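PDB 2EKC: tryptophan synthase alpha chain from Aquifex aeolicus, which probably catalyses the aldol cleavage of indoleglycerol phosphate to indole and glyceraldehyde 3-phosphate, the alpha-subunit reaction of tryptophan synthase. Local coordinates for residues K35-V40 and D46-G51; T87-K90 and P96-L99; E199-R202 and P208-V211; R193-V198 and G225-G230. One frame throughout, in Å; residues are numbered along the deposited sequence.

Contacts 1, 2 and 3 each pack a helix on the strand that follows it in the eight-stranded parallel barrel. Contact 4 packs helix 192-204 on the loop 225-230. Contacts 1 and 2 are neighbours, with centres about 8 Å apart. Their strands 47-51 and 97-100 lie side by side, and Leu48 O is 2.7 Å from Leu98 N, a probable hydrogen bond. Contacts 3 and 4 share helix 192-204, and their centres are about 6 Å apart. Arg202 NH1 reaches Asp229 OD2 at 2.9 Å in a salt bridge between them. Contact 3 lies about 24 Å from contact 1, centre to centre, across the chain. Contact 1 holds Glu49, a predicted proton acceptor. The side chain of Phe97 in contact 2 is about 8 Å from that of Glu49.

Contact 1: residues K35-V40 and D46-G51; sequences KAFKEV and DILEIG
Phe37 of the helix and Leu48 of the strand form the centre of this contact. The bump is the CD1-CE1 edge of the phenyl ring. The hollow is a step made by the two methyls of Leu48. Phe37 CD1 sits 3.6 Å from Leu48 CD1 and equally close to Leu48 CD2. CD1 abuts the edge in the plane of the ring, while CD2 rises over one side of the same edge. The two side chains cross at about a right angle. Leu48 is sent toward the helix with CG anti to its backbone N (chi1 -173°). Further along the same ring, Phe37 CE1 comes to 4.0 Å from Glu49 O, again near the ring plane. Phe37 CZ then meets Ile50 CG2 at 4.2 Å, from an oblique direction. One turn on in the helix, Val40 fills the flank of Leu48, with Val40 CG2 4.1 Å from Leu48 CD1. The contact is wholly apolar between side chains, and all the touching residues are buried. Leu23 of strand 18-24 and Leu84 of helix 78-91 also touch the Phe37 ring, and Leu249 and Val253 pack on Val40. The short helix and strand segments run nearly antiparallel, at 164°, with axes 10.5 Å apart. The bond from Glu49 CA to CB points away from the helix. Glu49 is a predicted proton acceptor about 8 Å, side chain to side chain, from Asp60, also a predicted proton acceptor. This is the packing of a beta-alpha-beta unit, strand 18-24, helix 30-42 and strand 47-51, in a TIM barrel.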
loop_
_atom_site.group_PDB
_atom_site.type_symbol
_atom_site.label_atom_id
_atom_site.label_comp_id
_atom_site.label_asym_id
_atom_site.label_seq_id
_atom_site.Cartn_x
_atom_site.Cartn_y
_atom_site.Cartn_z
ATOM N N LYS A 35 11.018 -1.320 13.958
ATOM C CA LYS A 35 12.371 -1.386 13.423
ATOM C C LYS A 35 12.304 -1.766 11.947
ATOM O O LYS A 35 13.030 -1.214 11.122
ATOM C CB LYS A 35 13.205 -2.406 14.207
ATOM C CG LYS A 35 13.438 -1.994 15.651
ATOM C CD LYS A 35 14.196 -3.058 16.434
ATOM C CE LYS A 35 14.319 -2.649 17.896
ATOM N NZ LYS A 35 14.966 -3.696 18.732
ATOM N N ALA A 36 11.414 -2.702 11.622
ATOM C CA ALA A 36 11.221 -3.154 10.246
ATOM C C ALA A 36 10.798 -1.984 9.355
ATOM O O ALA A 36 11.357 -1.776 8.276
ATOM C CB ALA A 36 10.161 -4.249 10.207
ATOM N N PHE A 37 9.796 -1.234 9.803
ATOM C CA PHE A 37 9.309 -0.074 9.058
ATOM C C PHE A 37 10.447 0.916 8.785
ATOM O O PHE A 37 10.613 1.395 7.666
ATOM C CB PHE A 37 8.193 0.623 9.842
ATOM C CG PHE A 37 6.810 0.082 9.558
ATOM C CD1 PHE A 37 6.228 0.248 8.307
ATOM C CD2 PHE A 37 6.084 -0.568 10.548
ATOM C CE1 PHE A 37 4.936 -0.225 8.047
ATOM C CE2 PHE A 37 4.795 -1.044 10.300
ATOM C CZ PHE A 37 4.222 -0.870 9.048
ATOM N N LYS A 38 11.233 1.214 9.811
ATOM C CA LYS A 38 12.345 2.142 9.661
ATOM C C LYS A 38 13.376 1.614 8.662
ATOM O O LYS A 38 13.920 2.370 7.858
ATOM C CB LYS A 38 13.003 2.389 11.021
ATOM C CG LYS A 38 12.130 3.191 11.976
ATOM C CD LYS A 38 12.798 3.367 13.328
ATOM C CE LYS A 38 12.015 4.330 14.207
ATOM N NZ LYS A 38 12.626 4.464 15.559
ATOM N N GLU A 39 13.618 0.309 8.704
ATOM C CA GLU A 39 14.588 -0.317 7.819
ATOM C C GLU A 39 14.188 -0.220 6.349
ATOM O O GLU A 39 15.016 0.132 5.504
ATOM C CB GLU A 39 14.774 -1.784 8.207
ATOM C CG GLU A 39 15.924 -2.485 7.501
ATOM C CD GLU A 39 17.275 -1.890 7.866
ATOM O OE1 GLU A 39 17.409 -1.384 8.998
ATOM O OE2 GLU A 39 18.204 -1.941 7.031
ATOM N N VAL A 40 12.929 -0.520 6.032
ATOM C CA VAL A 40 12.503 -0.457 4.635
ATOM C C VAL A 40 12.490 0.979 4.121
ATOM O O VAL A 40 12.719 1.223 2.936
ATOM C CB VAL A 40 11.107 -1.128 4.403
ATOM C CG1 VAL A 40 11.114 -2.542 4.975
ATOM C CG2 VAL A 40 9.987 -0.289 5.006
ATOM N N ASP A 46 9.580 3.919 -1.474
ATOM C CA ASP A 46 9.018 5.187 -1.945
ATOM C C ASP A 46 7.636 5.482 -1.386
ATOM O O ASP A 46 7.279 6.640 -1.165
ATOM C CB ASP A 46 8.952 5.180 -3.468
ATOM C CG ASP A 46 10.320 5.026 -4.095
ATOM O OD1 ASP A 46 11.141 5.948 -3.917
ATOM O OD2 ASP A 46 10.576 3.988 -4.747
ATOM N N ILE A 47 6.856 4.430 -1.176
ATOM C CA ILE A 47 5.503 4.562 -0.647
ATOM C C ILE A 47 5.309 3.452 0.368
ATOM O O ILE A 47 5.603 2.287 0.090
ATOM C CB ILE A 47 4.448 4.415 -1.764
ATOM C CG1 ILE A 47 4.592 5.558 -2.769
ATOM C CG2 ILE A 47 3.038 4.402 -1.157
ATOM C CD1 ILE A 47 3.712 5.405 -3.996
ATOM N N LEU A 48 4.810 3.811 1.541
ATOM C CA LEU A 48 4.609 2.836 2.598
ATOM C C LEU A 48 3.157 2.422 2.775
ATOM O O LEU A 48 2.262 3.263 2.751
ATOM C CB LEU A 48 5.132 3.411 3.919
ATOM C CG LEU A 48 5.170 2.477 5.126
ATOM C CD1 LEU A 48 6.197 1.379 4.868
ATOM C CD2 LEU A 48 5.529 3.262 6.380
ATOM N N GLU A 49 2.923 1.119 2.924
ATOM C CA GLU A 49 1.578 0.622 3.183
ATOM C C GLU A 49 1.638 0.134 4.629
ATOM O O GLU A 49 2.421 -0.766 4.959
ATOM C CB GLU A 49 1.194 -0.546 2.275
ATOM C CG GLU A 49 1.195 -0.246 0.791
ATOM C CD GLU A 49 0.491 -1.334 -0.003
ATOM O OE1 GLU A 49 0.582 -2.513 0.399
ATOM O OE2 GLU A 49 -0.147 -1.012 -1.029
ATOM N N ILE A 50 0.819 0.733 5.482
ATOM C CA ILE A 50 0.783 0.397 6.901
ATOM C C ILE A 50 -0.382 -0.533 7.207
ATOM O O ILE A 50 -1.541 -0.145 7.066
ATOM C CB ILE A 50 0.647 1.689 7.745
ATOM C CG1 ILE A 50 1.784 2.657 7.389
ATOM C CG2 ILE A 50 0.662 1.350 9.230
ATOM C CD1 ILE A 50 1.745 4.005 8.146
ATOM N N GLY A 51 -0.071 -1.760 7.627
ATOM C CA GLY A 51 -1.114 -2.731 7.924
ATOM C C GLY A 51 -1.813 -2.551 9.264
ATOM O O GLY A 51 -1.165 -2.497 10.305
#

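Contact 2: residues T87-K90 and P96-L99; sequences TLRK and PFLL
Arg89 lays its guanidinium flat on the ring of Phe97. The contact joins helix 78-91 to the next strand, 97-100, of the TIM barrel. Arg89 CZ stands 3.7 Å from the centroid of the Phe97 ring and 4° off the ring normal. This is a cation-pi contact with the two planes 25° apart. The stack is tilted, and one amino group dips closest: Arg89 NH2 is 3.2 Å from Phe97 CG. The other spreads toward the far end of the ring, with Arg89 NH1 3.7 Å from Phe97 CE1. The arginine chain folds back to reach this place. It is bent at both chi2 and chi3, and the two side chains run past each other in opposite directions. The outer end of the ring nestles against the helix itself. Phe97 CE2 is 3.5 Å from Arg89 N, and Leu88 CB comes in obliquely to 3.7 Å from Phe97 CZ. Leu88 is further enclosed by Leu34 and Leu41 of helix 30-42.

A second shell fixes the guanidinium. Arg89 NH1 is hydrogen-bonded to Ile95 O, and Arg89 NH2 to Gly122 O. Arg89 NH2 also forms a salt bridge with Asp124 OD2. Asp124 probably balances the charge, and the two carbonyls take up N-H groups. The several bonds restrain rotation of the group over the ring. The same carboxylate oxygen, Asp124 OD2, also accepts a hydrogen bond from Phe97 N, so one atom positions both members of the stack.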
loop_
_atom_site.group_PDB
_atom_site.type_symbol
_atom_site.label_atom_id
_atom_site.label_comp_id
_atom_site.label_asym_id
_atom_site.label_seq_id
_atom_site.Cartn_x
_atom_site.Cartn_y
_atom_site.Cartn_z
ATOM N N THR A 87 4.955 8.538 14.411
ATOM C CA THR A 87 6.372 8.386 14.712
ATOM C C THR A 87 7.228 8.374 13.445
ATOM O O THR A 87 8.261 9.043 13.377
ATOM C CB THR A 87 6.624 7.095 15.509
ATOM O OG1 THR A 87 5.970 7.192 16.782
ATOM C CG2 THR A 87 8.114 6.884 15.732
ATOM N N LEU A 88 6.793 7.623 12.439
ATOM C CA LEU A 88 7.538 7.531 11.185
ATOM C C LEU A 88 7.452 8.824 10.377
ATOM O O LEU A 88 8.407 9.210 9.704
ATOM C CB LEU A 88 7.013 6.362 10.342
ATOM C CG LEU A 88 7.220 4.949 10.900
ATOM C CD1 LEU A 88 6.614 3.946 9.954
ATOM C CD2 LEU A 88 8.715 4.674 11.084
ATOM N N ARG A 89 6.302 9.485 10.443
ATOM C CA ARG A 89 6.091 10.728 9.719
ATOM C C ARG A 89 7.126 11.788 10.095
ATOM O O ARG A 89 7.564 12.564 9.246
ATOM C CB ARG A 89 4.681 11.264 9.984
ATOM C CG ARG A 89 4.410 12.633 9.365
ATOM C CD ARG A 89 4.744 12.630 7.881
ATOM N NE ARG A 89 3.800 11.835 7.102
ATOM C CZ ARG A 89 4.131 11.125 6.029
ATOM N NH1 ARG A 89 5.391 11.099 5.606
ATOM N NH2 ARG A 89 3.199 10.450 5.369
ATOM N N LYS A 90 7.524 11.813 11.362
ATOM C CA LYS A 90 8.500 12.793 11.818
ATOM C C LYS A 90 9.879 12.557 11.211
ATOM O O LYS A 90 10.621 13.504 10.957
ATOM C CB LYS A 90 8.603 12.776 13.348
ATOM C CG LYS A 90 7.269 12.955 14.061
ATOM C CD LYS A 90 7.442 13.488 15.488
ATOM C CE LYS A 90 8.327 12.594 16.344
ATOM N NZ LYS A 90 7.726 11.260 16.599
ATOM N N PRO A 96 4.961 9.056 1.089
ATOM C CA PRO A 96 3.512 8.848 1.191
ATOM C C PRO A 96 3.194 7.635 2.072
ATOM O O PRO A 96 3.817 6.580 1.925
ATOM C CB PRO A 96 3.096 8.602 -0.260
ATOM C CG PRO A 96 4.114 9.343 -1.040
ATOM C CD PRO A 96 5.393 9.025 -0.319
ATOM N N PHE A 97 2.232 7.791 2.981
ATOM C CA PHE A 97 1.803 6.711 3.867
ATOM C C PHE A 97 0.385 6.291 3.482
ATOM O O PHE A 97 -0.532 7.116 3.475
ATOM C CB PHE A 97 1.772 7.164 5.336
ATOM C CG PHE A 97 3.131 7.319 5.978
ATOM C CD1 PHE A 97 4.300 7.195 5.240
ATOM C CD2 PHE A 97 3.224 7.617 7.337
ATOM C CE1 PHE A 97 5.545 7.367 5.841
ATOM C CE2 PHE A 97 4.462 7.793 7.951
ATOM C CZ PHE A 97 5.627 7.668 7.199
ATOM N N LEU A 98 0.205 5.011 3.177
ATOM C CA LEU A 98 -1.111 4.486 2.817
ATOM C C LEU A 98 -1.554 3.511 3.894
ATOM O O LEU A 98 -0.872 2.514 4.157
ATOM C CB LEU A 98 -1.062 3.749 1.478
ATOM C CG LEU A 98 -0.807 4.543 0.203
ATOM C CD1 LEU A 98 -0.800 3.584 -0.974
ATOM C CD2 LEU A 98 -1.879 5.607 0.026
ATOM N N LEU A 99 -2.683 3.801 4.529
ATOM C CA LEU A 99 -3.194 2.923 5.568
ATOM C C LEU A 99 -3.972 1.788 4.924
ATOM O O LEU A 99 -4.902 2.027 4.144
ATOM C CB LEU A 99 -4.117 3.687 6.525
ATOM C CG LEU A 99 -4.750 2.821 7.622
ATOM C CD1 LEU A 99 -3.680 2.401 8.628
ATOM C CD2 LEU A 99 -5.867 3.585 8.320
#

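Contact 3: residues E199-R202 and P208-V211; sequences EEYR and PVVV
Tyr201 and Val209 meet where helix 192-204 packs on strand 209-212, the seventh strand of the TIM barrel. The tyrosine points from the helix toward the strand, and chi1 of 170° swings the ring out opposite the backbone N. From CB the ring extends along the valine; the two point opposite ways and overlap side by side. The first ring atom to touch is CD2, with Tyr201 CD2 4.1 Å from Val209 CG1. Next, Tyr201 CE2 comes to 3.7 Å from Val209 CB, in an oblique approach. Tyr201 CZ is still 4.0 Å from Val209 CB. At the tip, Tyr201 OH passes Pro208 O at 3.6 Å. The hydroxyl is instead hydrogen-bonded to Lys207 O and to Thr174 OG1, so two polar partners anchor the buried end. Phe176 of the adjacent strand meets the ring edge-to-face.

Arg202 flanks the valine from the next helix position. Arg202 NH1 makes a salt bridge with Asp229 OD2, and NH2 a hydrogen bond with Phe227 O. One face of the group covers a valine methyl. Val209 CG1 lies 3.8 Å from the guanidinium plane, off the centre of the group, and 3.9 Å from Arg202 NH2.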
loop_
_atom_site.group_PDB
_atom_site.type_symbol
_atom_site.label_atom_id
_atom_site.label_comp_id
_atom_site.label_asym_id
_atom_site.label_seq_id
_atom_site.Cartn_x
_atom_site.Cartn_y
_atom_site.Cartn_z
ATOM N N GLU A 199 -1.883 -1.822 -20.244
ATOM C CA GLU A 199 -1.756 -1.103 -21.501
ATOM C C GLU A 199 -3.113 -0.490 -21.844
ATOM O O GLU A 199 -3.183 0.647 -22.309
ATOM C CB GLU A 199 -1.267 -2.049 -22.606
ATOM C CG GLU A 199 -0.010 -2.819 -22.195
ATOM C CD GLU A 199 0.667 -3.544 -23.342
ATOM O OE1 GLU A 199 -0.040 -4.059 -24.234
ATOM O OE2 GLU A 199 1.916 -3.613 -23.339
ATOM N N GLU A 200 -4.190 -1.241 -21.608
ATOM C CA GLU A 200 -5.539 -0.728 -21.855
ATOM C C GLU A 200 -5.746 0.463 -20.935
ATOM O O GLU A 200 -6.234 1.517 -21.346
ATOM C CB GLU A 200 -6.601 -1.778 -21.526
ATOM C CG GLU A 200 -6.891 -2.779 -22.623
ATOM C CD GLU A 200 -8.101 -3.639 -22.301
ATOM O OE1 GLU A 200 -7.976 -4.557 -21.464
ATOM O OE2 GLU A 200 -9.183 -3.386 -22.878
ATOM N N TYR A 201 -5.378 0.269 -19.673
ATOM C CA TYR A 201 -5.501 1.303 -18.653
ATOM C C TYR A 201 -4.797 2.574 -19.125
ATOM O O TYR A 201 -5.333 3.673 -18.987
ATOM C CB TYR A 201 -4.877 0.804 -17.346
ATOM C CG TYR A 201 -4.719 1.847 -16.260
ATOM C CD1 TYR A 201 -5.762 2.145 -15.383
ATOM C CD2 TYR A 201 -3.509 2.517 -16.095
ATOM C CE1 TYR A 201 -5.598 3.087 -14.357
ATOM C CE2 TYR A 201 -3.334 3.454 -15.079
ATOM C CZ TYR A 201 -4.376 3.733 -14.214
ATOM O OH TYR A 201 -4.180 4.637 -13.196
ATOM N N ARG A 202 -3.604 2.416 -19.689
ATOM C CA ARG A 202 -2.828 3.555 -20.180
ATOM C C ARG A 202 -3.621 4.352 -21.203
ATOM O O ARG A 202 -3.530 5.577 -21.256
ATOM C CB ARG A 202 -1.525 3.084 -20.828
ATOM C CG ARG A 202 -0.564 2.373 -19.889
ATOM C CD ARG A 202 -0.135 3.273 -18.755
ATOM N NE ARG A 202 0.971 2.692 -17.997
ATOM C CZ ARG A 202 1.514 3.259 -16.924
ATOM N NH1 ARG A 202 1.053 4.422 -16.483
ATOM N NH2 ARG A 202 2.512 2.659 -16.290
ATOM N N PRO A 208 -0.796 7.349 -12.242
ATOM C CA PRO A 208 0.139 6.246 -11.997
ATOM C C PRO A 208 -0.540 4.983 -11.484
ATOM O O PRO A 208 -1.577 5.043 -10.815
ATOM C CB PRO A 208 1.126 6.838 -10.988
ATOM C CG PRO A 208 0.335 7.923 -10.309
ATOM C CD PRO A 208 -0.426 8.537 -11.451
ATOM N N VAL A 209 0.043 3.837 -11.812
ATOM C CA VAL A 209 -0.513 2.567 -11.385
ATOM C C VAL A 209 0.575 1.670 -10.820
ATOM O O VAL A 209 1.653 1.557 -11.398
ATOM C CB VAL A 209 -1.227 1.842 -12.563
ATOM C CG1 VAL A 209 -0.273 1.670 -13.742
ATOM C CG2 VAL A 209 -1.747 0.483 -12.104
ATOM N N VAL A 210 0.297 1.059 -9.670
ATOM C CA VAL A 210 1.241 0.145 -9.045
ATOM C C VAL A 210 0.638 -1.256 -9.118
ATOM O O VAL A 210 -0.583 -1.423 -9.056
ATOM C CB VAL A 210 1.539 0.526 -7.563
ATOM C CG1 VAL A 210 2.240 1.878 -7.505
ATOM C CG2 VAL A 210 0.261 0.558 -6.753
ATOM N N VAL A 211 1.495 -2.257 -9.271
ATOM C CA VAL A 211 1.046 -3.638 -9.387
ATOM C C VAL A 211 1.629 -4.494 -8.272
ATOM O O VAL A 211 2.825 -4.430 -7.990
ATOM C CB VAL A 211 1.458 -4.216 -10.758
ATOM C CG1 VAL A 211 1.153 -5.702 -10.829
ATOM C CG2 VAL A 211 0.721 -3.471 -11.860
#

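Contact 4: residues R193-V198 and G225-G230; sequences RIKKKV and GSFADG
Phe227 presses its ring against helix 192-204, chiefly on Lys195 and Val198. It has the most surface buried here, 110 Å², and lies in the loop between helix 218-225 and strand 230-233. The aliphatic part of Lys195 lies over one ring face. Lys195 CB stands 3.9 Å from the centroid of the Phe227 ring and 8° off its normal, a CH-pi contact over the ring centre. The next methylene follows the ring toward its root, with Lys195 CG 3.8 Å from Phe227 CD2. A chi1 of -179° carries the lysine chain directly away from its own amide nitrogen, and it stays extended as far as CE. The chain bends at the last torsion (chi4 -63°). Its ammonium leads away from the ring and pairs with Glu199.

Val198 meets the ring at its edge, with Val198 CG2 near the ring plane and 4.1 Å from Phe227 CE1. Val198 CG1 instead reaches the backbone, 3.7 Å from Phe227 O. That carbonyl oxygen also accepts a hydrogen bond from Arg202 NH2, which ties the loop to the same helix. Ile194 adds a smaller touch, with Ile194 CG2 4.0 Å from Phe227 CZ. On its inner side Val198 rests on Val209 of the barrel.

The site is away from the predicted active-site residues. The contact joins the loop before the last barrel strand to the helix before the seventh. Lysine here serves two chemistries at once. Its methylenes cover one face of the ring of a partly exposed phenylalanine, while its charge is met by Glu199, one turn further along the same helix.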
loop_
_atom_site.group_PDB
_atom_site.type_symbol
_atom_site.label_atom_id
_atom_site.label_comp_id
_atom_site.label_asym_id
_atom_site.label_seq_id
_atom_site.Cartn_x
_atom_site.Cartn_y
_atom_site.Cartn_z
ATOM N N ARG A 193 -1.008 -11.206 -18.807
ATOM C CA ARG A 193 -2.385 -10.769 -18.614
ATOM C C ARG A 193 -2.545 -9.401 -17.950
ATOM O O ARG A 193 -3.323 -8.565 -18.417
ATOM C CB ARG A 193 -3.150 -11.817 -17.813
ATOM C CG ARG A 193 -4.641 -11.567 -17.748
ATOM C CD ARG A 193 -5.365 -12.849 -17.423
ATOM N NE ARG A 193 -6.809 -12.691 -17.523
ATOM C CZ ARG A 193 -7.658 -13.706 -17.625
ATOM N NH1 ARG A 193 -7.207 -14.954 -17.644
ATOM N NH2 ARG A 193 -8.959 -13.469 -17.703
ATOM N N ILE A 194 -1.825 -9.171 -16.859
ATOM C CA ILE A 194 -1.928 -7.889 -16.170
ATOM C C ILE A 194 -1.237 -6.804 -16.993
ATOM O O ILE A 194 -1.647 -5.640 -16.982
ATOM C CB ILE A 194 -1.308 -7.954 -14.751
ATOM C CG1 ILE A 194 -1.429 -6.588 -14.064
ATOM C CG2 ILE A 194 0.151 -8.381 -14.832
ATOM C CD1 ILE A 194 -2.861 -6.075 -13.924
ATOM N N LYS A 195 -0.192 -7.196 -17.717
ATOM C CA LYS A 195 0.544 -6.261 -18.557
ATOM C C LYS A 195 -0.381 -5.701 -19.638
ATOM O O LYS A 195 -0.425 -4.489 -19.868
ATOM C CB LYS A 195 1.742 -6.962 -19.200
ATOM C CG LYS A 195 2.586 -6.066 -20.090
ATOM C CD LYS A 195 3.861 -6.773 -20.515
ATOM C CE LYS A 195 4.686 -5.902 -21.444
ATOM N NZ LYS A 195 3.957 -5.611 -22.711
ATOM N N LYS A 196 -1.120 -6.586 -20.297
ATOM C CA LYS A 196 -2.047 -6.165 -21.339
ATOM C C LYS A 196 -3.159 -5.296 -20.757
ATOM O O LYS A 196 -3.612 -4.348 -21.395
ATOM C CB LYS A 196 -2.654 -7.385 -22.036
ATOM C CG LYS A 196 -1.705 -8.082 -23.010
ATOM C CD LYS A 196 -1.399 -7.189 -24.216
ATOM C CE LYS A 196 -0.545 -7.915 -25.244
ATOM N NZ LYS A 196 -0.237 -7.064 -26.428
ATOM N N LYS A 197 -3.596 -5.621 -19.548
ATOM C CA LYS A 197 -4.651 -4.850 -18.909
ATOM C C LYS A 197 -4.156 -3.440 -18.617
ATOM O O LYS A 197 -4.893 -2.466 -18.786
ATOM C CB LYS A 197 -5.088 -5.518 -17.605
ATOM C CG LYS A 197 -6.230 -4.802 -16.901
ATOM C CD LYS A 197 -7.586 -5.353 -17.302
ATOM C CE LYS A 197 -7.877 -5.163 -18.771
ATOM N NZ LYS A 197 -9.130 -5.862 -19.180
ATOM N N VAL A 198 -2.909 -3.329 -18.176
ATOM C CA VAL A 198 -2.343 -2.024 -17.870
ATOM C C VAL A 198 -2.223 -1.180 -19.131
ATOM O O VAL A 198 -2.440 0.034 -19.097
ATOM C CB VAL A 198 -0.957 -2.148 -17.208
ATOM C CG1 VAL A 198 -0.330 -0.770 -17.055
ATOM C CG2 VAL A 198 -1.098 -2.812 -15.839
ATOM N N GLY A 225 8.031 -3.524 -13.181
ATOM C CA GLY A 225 8.357 -2.118 -13.305
ATOM C C GLY A 225 8.539 -1.681 -14.745
ATOM O O GLY A 225 8.531 -0.483 -15.041
ATOM N N SER A 226 8.704 -2.645 -15.646
ATOM C CA SER A 226 8.885 -2.327 -17.058
ATOM C C SER A 226 7.590 -1.797 -17.663
ATOM O O SER A 226 7.620 -1.112 -18.685
ATOM C CB SER A 226 9.336 -3.563 -17.845
ATOM O OG SER A 226 8.258 -4.463 -18.036
ATOM N N PHE A 227 6.457 -2.112 -17.040
ATOM C CA PHE A 227 5.173 -1.640 -17.556
ATOM C C PHE A 227 4.294 -0.902 -16.541
ATOM O O PHE A 227 3.325 -0.247 -16.920
ATOM C CB PHE A 227 4.394 -2.802 -18.204
ATOM C CG PHE A 227 3.994 -3.895 -17.252
ATOM C CD1 PHE A 227 2.856 -3.770 -16.461
ATOM C CD2 PHE A 227 4.738 -5.068 -17.171
ATOM C CE1 PHE A 227 2.467 -4.797 -15.610
ATOM C CE2 PHE A 227 4.357 -6.097 -16.322
ATOM C CZ PHE A 227 3.219 -5.963 -15.541
ATOM N N ALA A 228 4.628 -0.994 -15.258
ATOM C CA ALA A 228 3.856 -0.293 -14.232
ATOM C C ALA A 228 4.696 0.872 -13.707
ATOM O O ALA A 228 5.893 0.949 -13.980
ATOM C CB ALA A 228 3.509 -1.243 -13.091
ATOM N N ASP A 229 4.073 1.777 -12.958
ATOM C CA ASP A 229 4.797 2.915 -12.404
ATOM C C ASP A 229 5.390 2.544 -11.050
ATOM O O ASP A 229 6.146 3.312 -10.449
ATOM C CB ASP A 229 3.860 4.108 -12.270
ATOM C CG ASP A 229 3.237 4.493 -13.594
ATOM O OD1 ASP A 229 4.000 4.851 -14.510
ATOM O OD2 ASP A 229 1.995 4.422 -13.724
ATOM N N GLY A 230 5.049 1.349 -10.581
ATOM C CA GLY A 230 5.567 0.884 -9.310
ATOM C C GLY A 230 5.136 -0.530 -8.983
ATOM O O GLY A 230 4.228 -1.084 -9.611
#